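Local atomic coordinates of DNA polymerase II large subunit (Pyrococcus horikoshii, PDB entry 7OEC), a protein that contains a mini-intein that probably excises itself by protein splicing and joins the flanking parts of the polymerase chain. Residues K25-L30 with V48-Y53; V98-N103 with V107-F112; I121-S126 with T158-E163. The protein carries 2 engineered substitutions. All coordinates share one frame; numbering follows the deposited sequence.

Contact 1: K25-L30 with V48-Y53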
# COMPACT_ATOMS: atom_id res chain seq x y z
N LYS A 25 3.18 -10.63 -0.23
CA LYS A 25 3.59 -11.95 -0.72
C LYS A 25 2.48 -13.00 -0.55
O LYS A 25 2.21 -13.79 -1.47
CB LYS A 25 4.90 -12.35 -0.04
CG LYS A 25 5.44 -13.68 -0.60
CD LYS A 25 6.81 -13.98 -0.02
CE LYS A 25 7.08 -15.48 -0.08
NZ LYS A 25 8.18 -15.93 0.89
N GLU A 26 1.82 -13.02 0.62
CA GLU A 26 0.69 -13.93 0.84
C GLU A 26 -0.46 -13.61 -0.11
O GLU A 26 -1.11 -14.52 -0.66
CB GLU A 26 0.17 -13.83 2.28
CG GLU A 26 1.11 -14.37 3.30
CD GLU A 26 0.59 -14.14 4.75
OE1 GLU A 26 -0.03 -13.07 5.09
OE2 GLU A 26 0.84 -15.06 5.54
N LEU A 27 -0.71 -12.32 -0.33
CA LEU A 27 -1.76 -11.93 -1.27
C LEU A 27 -1.46 -12.48 -2.66
O LEU A 27 -2.35 -13.03 -3.32
CB LEU A 27 -1.91 -10.40 -1.29
CG LEU A 27 -3.00 -9.83 -2.20
CD1 LEU A 27 -4.33 -10.30 -1.67
CD2 LEU A 27 -2.92 -8.35 -2.29
N TYR A 28 -0.22 -12.33 -3.12
CA TYR A 28 0.17 -12.86 -4.42
C TYR A 28 -0.12 -14.35 -4.50
O TYR A 28 -0.61 -14.84 -5.52
CB TYR A 28 1.66 -12.53 -4.64
CG TYR A 28 2.15 -12.95 -5.99
CD1 TYR A 28 1.87 -12.20 -7.11
CD2 TYR A 28 2.87 -14.10 -6.13
CE1 TYR A 28 2.27 -12.59 -8.31
CE2 TYR A 28 3.30 -14.51 -7.34
CZ TYR A 28 2.99 -13.75 -8.44
OH TYR A 28 3.37 -14.13 -9.71
N GLU A 29 0.14 -15.07 -3.41
CA GLU A 29 -0.08 -16.51 -3.35
C GLU A 29 -1.55 -16.90 -3.26
O GLU A 29 -1.86 -18.09 -3.40
CB GLU A 29 0.67 -17.06 -2.15
CG GLU A 29 2.17 -16.91 -2.29
CD GLU A 29 2.95 -17.12 -0.97
OE1 GLU A 29 2.33 -17.31 0.12
OE2 GLU A 29 4.21 -17.08 -1.04
N LEU A 30 -2.44 -15.96 -2.97
CA LEU A 30 -3.88 -16.20 -2.98
C LEU A 30 -4.49 -16.07 -4.36
O LEU A 30 -5.71 -16.24 -4.50
CB LEU A 30 -4.57 -15.23 -2.03
CG LEU A 30 -4.36 -15.51 -0.54
CD1 LEU A 30 -4.95 -14.37 0.28
CD2 LEU A 30 -4.95 -16.85 -0.11
N VAL A 48 -9.66 -17.38 -3.32
CA VAL A 48 -10.62 -17.13 -2.25
C VAL A 48 -11.40 -15.91 -2.71
O VAL A 48 -10.97 -15.15 -3.59
CB VAL A 48 -9.93 -16.86 -0.89
CG1 VAL A 48 -9.19 -18.13 -0.42
CG2 VAL A 48 -8.96 -15.68 -1.00
N ASP A 49 -12.57 -15.71 -2.10
CA ASP A 49 -13.39 -14.54 -2.40
C ASP A 49 -12.80 -13.36 -1.65
O ASP A 49 -12.83 -13.33 -0.41
CB ASP A 49 -14.85 -14.76 -2.01
CG ASP A 49 -15.60 -15.76 -2.98
OD1 ASP A 49 -15.31 -15.77 -4.21
OD2 ASP A 49 -16.48 -16.53 -2.51
N ILE A 50 -12.20 -12.42 -2.36
CA ILE A 50 -11.34 -11.42 -1.73
C ILE A 50 -11.67 -10.05 -2.31
O ILE A 50 -11.97 -9.91 -3.50
CB ILE A 50 -9.84 -11.78 -1.86
CG1 ILE A 50 -8.99 -10.78 -1.02
CG2 ILE A 50 -9.38 -11.92 -3.35
CD1 ILE A 50 -7.60 -11.19 -0.76
N LYS A 51 -11.68 -9.06 -1.43
CA LYS A 51 -11.77 -7.66 -1.80
C LYS A 51 -10.71 -6.91 -1.01
O LYS A 51 -10.23 -7.36 0.03
CB LYS A 51 -13.17 -7.12 -1.53
CG LYS A 51 -14.25 -7.63 -2.48
CD LYS A 51 -15.56 -7.05 -2.06
CE LYS A 51 -16.72 -7.64 -2.84
NZ LYS A 51 -16.39 -7.81 -4.29
N VAL A 52 -10.29 -5.76 -1.52
CA VAL A 52 -9.31 -4.94 -0.84
C VAL A 52 -10.01 -3.73 -0.26
O VAL A 52 -10.95 -3.19 -0.85
CB VAL A 52 -8.15 -4.59 -1.80
CG1 VAL A 52 -8.57 -3.69 -2.94
CG2 VAL A 52 -7.03 -3.95 -1.02
N TYR A 53 -9.59 -3.32 0.93
CA TYR A 53 -10.10 -2.07 1.47
C TYR A 53 -9.33 -0.88 0.90
O TYR A 53 -8.10 -0.85 0.85
CB TYR A 53 -9.97 -2.08 2.97
CG TYR A 53 -11.00 -2.91 3.72
CD1 TYR A 53 -12.18 -2.35 4.14
CD2 TYR A 53 -10.76 -4.22 4.04
CE1 TYR A 53 -13.08 -3.06 4.84
CE2 TYR A 53 -11.67 -4.96 4.75
CZ TYR A 53 -12.83 -4.37 5.15
OH TYR A 53 -13.80 -5.02 5.87
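L27 and L30, near the C-terminal end of helix 24-29, pack against V48, just ahead of strand 50-56, and I50, its first residue. This is plain helix-on-strand packing within the mainly beta HINT (Hedgehog/intein) fold. L30 is the most covered residue, but I50 meets both leucines. Its CB leaves the strand toward the helix, and there the side chain forks. CG2 takes the position between the backbone N and the carbonyl carbon, while CG1 lies anti to the N (chi1 -173°). A chi2 of 165° then extends the longer branch to its tip. That tip, CD1, does the touching: it meets L27 CD1 closely at 3.5 Å, and more loosely it faces L30 CD1 at 4.3 Å. The L27 and I50 side chains approach at a slant, one methyl against the other. Beside them L30 sends its second methyl to the neighbouring valine, L30 CD2 lying 4.3 Å from V48 CG2. I15 of strand 10-15 continues the apolar patch, touching both V48 and I50, and F31 also packs on I50. On the helix side L27 rests on L151 of strand 147-153. L30 N donates weakly to E26 O and also to L27 O at 3.0 Å.

Contact 2: V98-N103 with V107-F112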
# COMPACT_ATOMS: atom_id res chain seq x y z
N VAL A 98 2.87 8.30 -2.95
CA VAL A 98 2.55 8.30 -1.53
C VAL A 98 1.57 9.43 -1.33
O VAL A 98 1.74 10.53 -1.88
CB VAL A 98 3.84 8.53 -0.70
CG1 VAL A 98 3.53 8.70 0.82
CG2 VAL A 98 4.79 7.33 -0.86
N LEU A 99 0.55 9.19 -0.51
CA LEU A 99 -0.45 10.20 -0.19
C LEU A 99 -0.11 10.87 1.13
O LEU A 99 0.04 10.20 2.15
CB LEU A 99 -1.83 9.58 -0.07
CG LEU A 99 -2.28 8.91 -1.35
CD1 LEU A 99 -3.65 8.37 -1.15
CD2 LEU A 99 -2.27 9.85 -2.54
N VAL A 100 0.01 12.19 1.10
CA VAL A 100 0.21 12.99 2.30
C VAL A 100 -0.96 13.95 2.41
O VAL A 100 -1.58 14.32 1.41
CB VAL A 100 1.56 13.73 2.30
CG1 VAL A 100 2.72 12.77 2.29
CG2 VAL A 100 1.69 14.59 1.14
N TYR A 101 -1.29 14.36 3.61
CA TYR A 101 -2.50 15.14 3.81
C TYR A 101 -2.12 16.58 4.12
O TYR A 101 -1.43 16.85 5.10
CB TYR A 101 -3.30 14.58 4.96
CG TYR A 101 -4.73 15.05 4.95
CD1 TYR A 101 -5.16 16.00 5.87
CD2 TYR A 101 -5.65 14.54 4.04
CE1 TYR A 101 -6.50 16.42 5.90
CE2 TYR A 101 -6.98 14.97 4.04
CZ TYR A 101 -7.39 15.90 4.98
OH TYR A 101 -8.71 16.30 4.98
N GLU A 102 -2.54 17.49 3.27
CA GLU A 102 -2.07 18.86 3.36
C GLU A 102 -3.27 19.75 3.10
O GLU A 102 -3.94 19.61 2.07
CB GLU A 102 -0.95 19.15 2.34
CG GLU A 102 0.30 18.31 2.59
CD GLU A 102 1.54 18.72 1.79
OE1 GLU A 102 2.67 18.44 2.32
OE2 GLU A 102 1.38 19.29 0.66
N ASN A 103 -3.53 20.65 4.04
CA ASN A 103 -4.53 21.71 3.84
C ASN A 103 -5.86 21.11 3.36
O ASN A 103 -6.51 21.60 2.43
CB ASN A 103 -4.00 22.80 2.89
CG ASN A 103 -2.99 23.80 3.58
OD1 ASN A 103 -1.80 23.49 3.73
ND2 ASN A 103 -3.49 24.97 3.99
N VAL A 107 -2.47 14.92 -1.12
CA VAL A 107 -1.50 15.24 -2.15
C VAL A 107 -0.75 13.96 -2.49
O VAL A 107 -0.26 13.26 -1.60
CB VAL A 107 -0.52 16.29 -1.62
CG1 VAL A 107 0.52 16.56 -2.64
CG2 VAL A 107 -1.23 17.55 -1.27
N GLU A 108 -0.64 13.66 -3.79
CA GLU A 108 0.07 12.48 -4.26
C GLU A 108 1.46 12.91 -4.69
O GLU A 108 1.62 13.64 -5.67
CB GLU A 108 -0.71 11.84 -5.41
CG GLU A 108 -0.08 10.56 -5.93
CD GLU A 108 -0.85 9.91 -7.10
OE1 GLU A 108 -2.06 10.14 -7.24
OE2 GLU A 108 -0.22 9.19 -7.90
N LYS A 109 2.47 12.46 -3.94
CA LYS A 109 3.87 12.77 -4.16
C LYS A 109 4.64 11.49 -4.46
O LYS A 109 4.32 10.45 -3.91
CB LYS A 109 4.53 13.25 -2.84
CG LYS A 109 4.03 14.56 -2.32
CD LYS A 109 4.84 15.08 -1.12
CE LYS A 109 4.31 16.44 -0.69
NZ LYS A 109 5.25 17.08 0.25
N ARG A 110 5.69 11.57 -5.27
CA ARG A 110 6.59 10.42 -5.34
C ARG A 110 7.28 10.25 -4.00
O ARG A 110 7.53 11.23 -3.29
CB ARG A 110 7.62 10.61 -6.45
CG ARG A 110 6.98 10.57 -7.83
CD ARG A 110 7.93 11.00 -8.94
NE ARG A 110 8.23 12.43 -8.86
CZ ARG A 110 8.96 13.10 -9.75
NH1 ARG A 110 9.49 12.48 -10.81
NH2 ARG A 110 9.17 14.41 -9.57
N ALA A 111 7.60 9.01 -3.65
CA ALA A 111 8.12 8.73 -2.32
C ALA A 111 9.34 9.58 -2.02
O ALA A 111 9.48 10.07 -0.89
CB ALA A 111 8.44 7.26 -2.19
N PHE A 112 10.23 9.80 -3.00
CA PHE A 112 11.46 10.54 -2.72
C PHE A 112 11.22 12.03 -2.48
O PHE A 112 12.14 12.72 -2.01
CB PHE A 112 12.52 10.36 -3.83
CG PHE A 112 12.20 11.07 -5.12
CD1 PHE A 112 12.56 12.40 -5.33
CD2 PHE A 112 11.54 10.40 -6.13
CE1 PHE A 112 12.24 13.04 -6.53
CE2 PHE A 112 11.20 11.04 -7.30
CZ PHE A 112 11.55 12.36 -7.51
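V98, V100 and E102 on one strand face V107 and K109 on the other across a beta hairpin made of strands 97-102 and 105-110. Two hydrogen-bonded antiparallel pairs, V98 with K109 and V100 with V107, flank the non-hydrogen-bonded pair L99 with E108. In the first pair K109 N donates to V98 O at 2.9 Å, nearly straight at 172°. The second is equally complete, each residue giving its N-H to the other's carbonyl oxygen. On the face bearing the valines, K109 lies across V100 at about a right angle. Its CG is anti to the carbonyl carbon (chi1 -67°) and the rest of the chain is extended, which lays the methylenes over V100 CG2, with K109 CE 3.7 Å away from it. E102 comes over the same patch from farther along its strand. Its OE2 is 3.7 Å from V107 CG2, and its OE1 forms a long salt bridge of 3.6 Å with K109 NZ, an ammonium that also hydrogen-bonds N118 OD1. With only an alanine in place of K109, the E102 carboxylate would probably lose this countercharge, N118 OD1 this donor, and V100 CG2 the methylenes that lie over it. At the far end V98 CG2 meets A111 CB at 3.9 Å, where F82 of strand 79-84 packs on both residues. The opposite face has a smaller apolar contact: L99 reaches obliquely over the base of E108, with L99 CD2 3.8 Å from E108 CB.

Contact 3: I121-S126 with T158-E163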
# COMPACT_ATOMS: atom_id res chain seq x y z
N ILE A 121 -2.23 9.74 6.84
CA ILE A 121 -3.51 9.40 7.46
C ILE A 121 -3.49 7.93 7.82
O ILE A 121 -3.17 7.07 6.99
CB ILE A 121 -4.69 9.74 6.52
CG1 ILE A 121 -4.69 11.25 6.21
CG2 ILE A 121 -6.00 9.24 7.06
CD1 ILE A 121 -4.75 12.12 7.42
N ILE A 122 -3.91 7.62 9.04
CA ILE A 122 -4.19 6.26 9.46
C ILE A 122 -5.67 6.15 9.81
O ILE A 122 -6.32 7.13 10.17
CB ILE A 122 -3.27 5.89 10.63
CG1 ILE A 122 -3.54 6.80 11.78
CG2 ILE A 122 -1.71 5.92 10.20
CD1 ILE A 122 -2.85 6.33 13.04
N ILE A 123 -6.22 4.94 9.70
CA ILE A 123 -7.63 4.68 9.96
C ILE A 123 -7.78 3.89 11.26
O ILE A 123 -7.12 2.87 11.45
CB ILE A 123 -8.25 3.85 8.83
CG1 ILE A 123 -8.07 4.56 7.50
CG2 ILE A 123 -9.68 3.63 9.03
CD1 ILE A 123 -8.67 5.93 7.48
N ASP A 124 -8.68 4.34 12.12
CA ASP A 124 -9.11 3.50 13.23
C ASP A 124 -10.09 2.49 12.67
O ASP A 124 -11.15 2.88 12.17
CB ASP A 124 -9.76 4.37 14.30
CG ASP A 124 -10.09 3.58 15.56
OD1 ASP A 124 -10.53 2.41 15.45
OD2 ASP A 124 -9.94 4.16 16.66
N GLU A 125 -9.77 1.19 12.73
CA GLU A 125 -10.57 0.18 12.03
C GLU A 125 -11.97 0.04 12.65
O GLU A 125 -12.93 -0.30 11.94
CB GLU A 125 -9.81 -1.16 11.98
CG GLU A 125 -10.47 -2.24 11.07
CD GLU A 125 -9.73 -3.60 11.00
OE1 GLU A 125 -8.57 -3.70 11.50
OE2 GLU A 125 -10.32 -4.56 10.45
N SER A 126 -12.13 0.37 13.94
CA SER A 126 -13.42 0.15 14.60
C SER A 126 -14.43 1.23 14.22
O SER A 126 -15.63 0.95 14.09
CB SER A 126 -13.25 0.14 16.13
OG SER A 126 -12.27 -0.81 16.57
N THR A 158 -6.21 3.13 -3.98
CA THR A 158 -5.61 3.33 -2.68
C THR A 158 -5.79 2.06 -1.87
O THR A 158 -6.64 1.22 -2.18
CB THR A 158 -6.28 4.48 -1.97
OG1 THR A 158 -7.66 4.21 -1.90
CG2 THR A 158 -6.12 5.77 -2.73
N VAL A 159 -4.93 1.90 -0.87
CA VAL A 159 -4.87 0.71 -0.04
C VAL A 159 -4.55 1.17 1.37
O VAL A 159 -4.14 2.31 1.62
CB VAL A 159 -3.82 -0.30 -0.55
CG1 VAL A 159 -4.19 -0.87 -1.91
CG2 VAL A 159 -2.44 0.33 -0.66
N ILE A 160 -4.76 0.25 2.31
CA ILE A 160 -4.54 0.49 3.73
C ILE A 160 -3.52 -0.53 4.21
O ILE A 160 -3.79 -1.74 4.20
CB ILE A 160 -5.86 0.43 4.51
CG1 ILE A 160 -6.81 1.51 3.93
CG2 ILE A 160 -5.60 0.65 5.99
CD1 ILE A 160 -8.15 1.50 4.48
N ILE A 161 -2.32 -0.06 4.56
CA ILE A 161 -1.19 -0.96 4.73
C ILE A 161 -0.60 -0.88 6.13
O ILE A 161 -0.75 0.09 6.85
CB ILE A 161 -0.10 -0.73 3.68
CG1 ILE A 161 0.52 0.64 3.79
CG2 ILE A 161 -0.64 -1.08 2.27
CD1 ILE A 161 1.80 0.78 2.97
N ASN A 162 0.08 -1.95 6.50
CA ASN A 162 0.79 -2.02 7.77
C ASN A 162 -0.15 -1.57 8.89
O ASN A 162 -1.25 -2.14 8.99
CB ASN A 162 2.11 -1.29 7.68
CG ASN A 162 3.05 -1.95 6.70
OD1 ASN A 162 2.80 -3.06 6.25
ND2 ASN A 162 4.13 -1.27 6.37
N GLU A 163 0.26 -0.64 9.74
CA GLU A 163 -0.57 -0.19 10.86
C GLU A 163 -1.58 0.84 10.36
O GLU A 163 -1.56 2.02 10.73
CB GLU A 163 0.30 0.38 11.97
CG GLU A 163 1.36 -0.63 12.44
CD GLU A 163 2.76 -0.44 11.81
OE1 GLU A 163 2.87 0.20 10.74
OE2 GLU A 163 3.77 -0.92 12.42
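I123 and I160, both buried, meet where strand 119-123 passes the beta hairpin of strands 158-161 and 165-168 near the C-terminal end of the intein; alongside, I122 touches the backbone of E163. The first shell is thin. I160, with CG1 and CD1 extended (chi2 174°), pushes its end methyl toward the middle of I123, and I160 CD1 lies 4.3 Å from I123 CG1. The I123 side chain is bent at chi2 (-57°), which swings its own CD1 off to one side and leaves the methylene as the nearest atom. In the second contact, the branch methyl I122 CG2 sits 3.9 Å from E163 O, a van der Waals approach of a methyl to a carbonyl oxygen. The next shell sets the two segments in place. I122 pairs with L131 of strand 130-141, its sheet neighbour, while I121 and I123 form backbone hydrogen bonds with V166 and N164 of the hairpin; strand 158-161 itself is reached through the I160 side chain. V166 packs on I123, I165 packs on I122, and I160 is backbone-bonded to L12. Polar side chains tie the turn of the hairpin to its surroundings. N162, which has a positive phi of 49°, accepts from R10 N through OD1 and donates to S89 O through ND2; E163 OE1 accepts from S89 N. Beyond I123 its own segment makes an Asx turn: S126 N donates to D124 OD1 at 3.0 Å, meeting the carboxylate on its anti side.

Going from the N terminus, the three contacts come strictly in series, none enclosing or crossing another. Contact 1 closes a 17-residue loop between the short helix and strand 50-56. Contact 2 closes the shortest loop, three residues, and contact 3 follows almost at once, its long loop of 31 residues bringing strand 158-161 back to strand 119-123. Contacts 1 and 2 lie on opposite sides of the chain's centre, about 26 Å apart between centres. Contact 3 touches both. Strand 158-161 meets strand 50-56 where Y53 O lies 4.1 Å from I160 CG1, and strand 97-102 where L99 CD1 lies 3.9 Å from T158 CG2, while I121 of strand 119-123 packs on Y101.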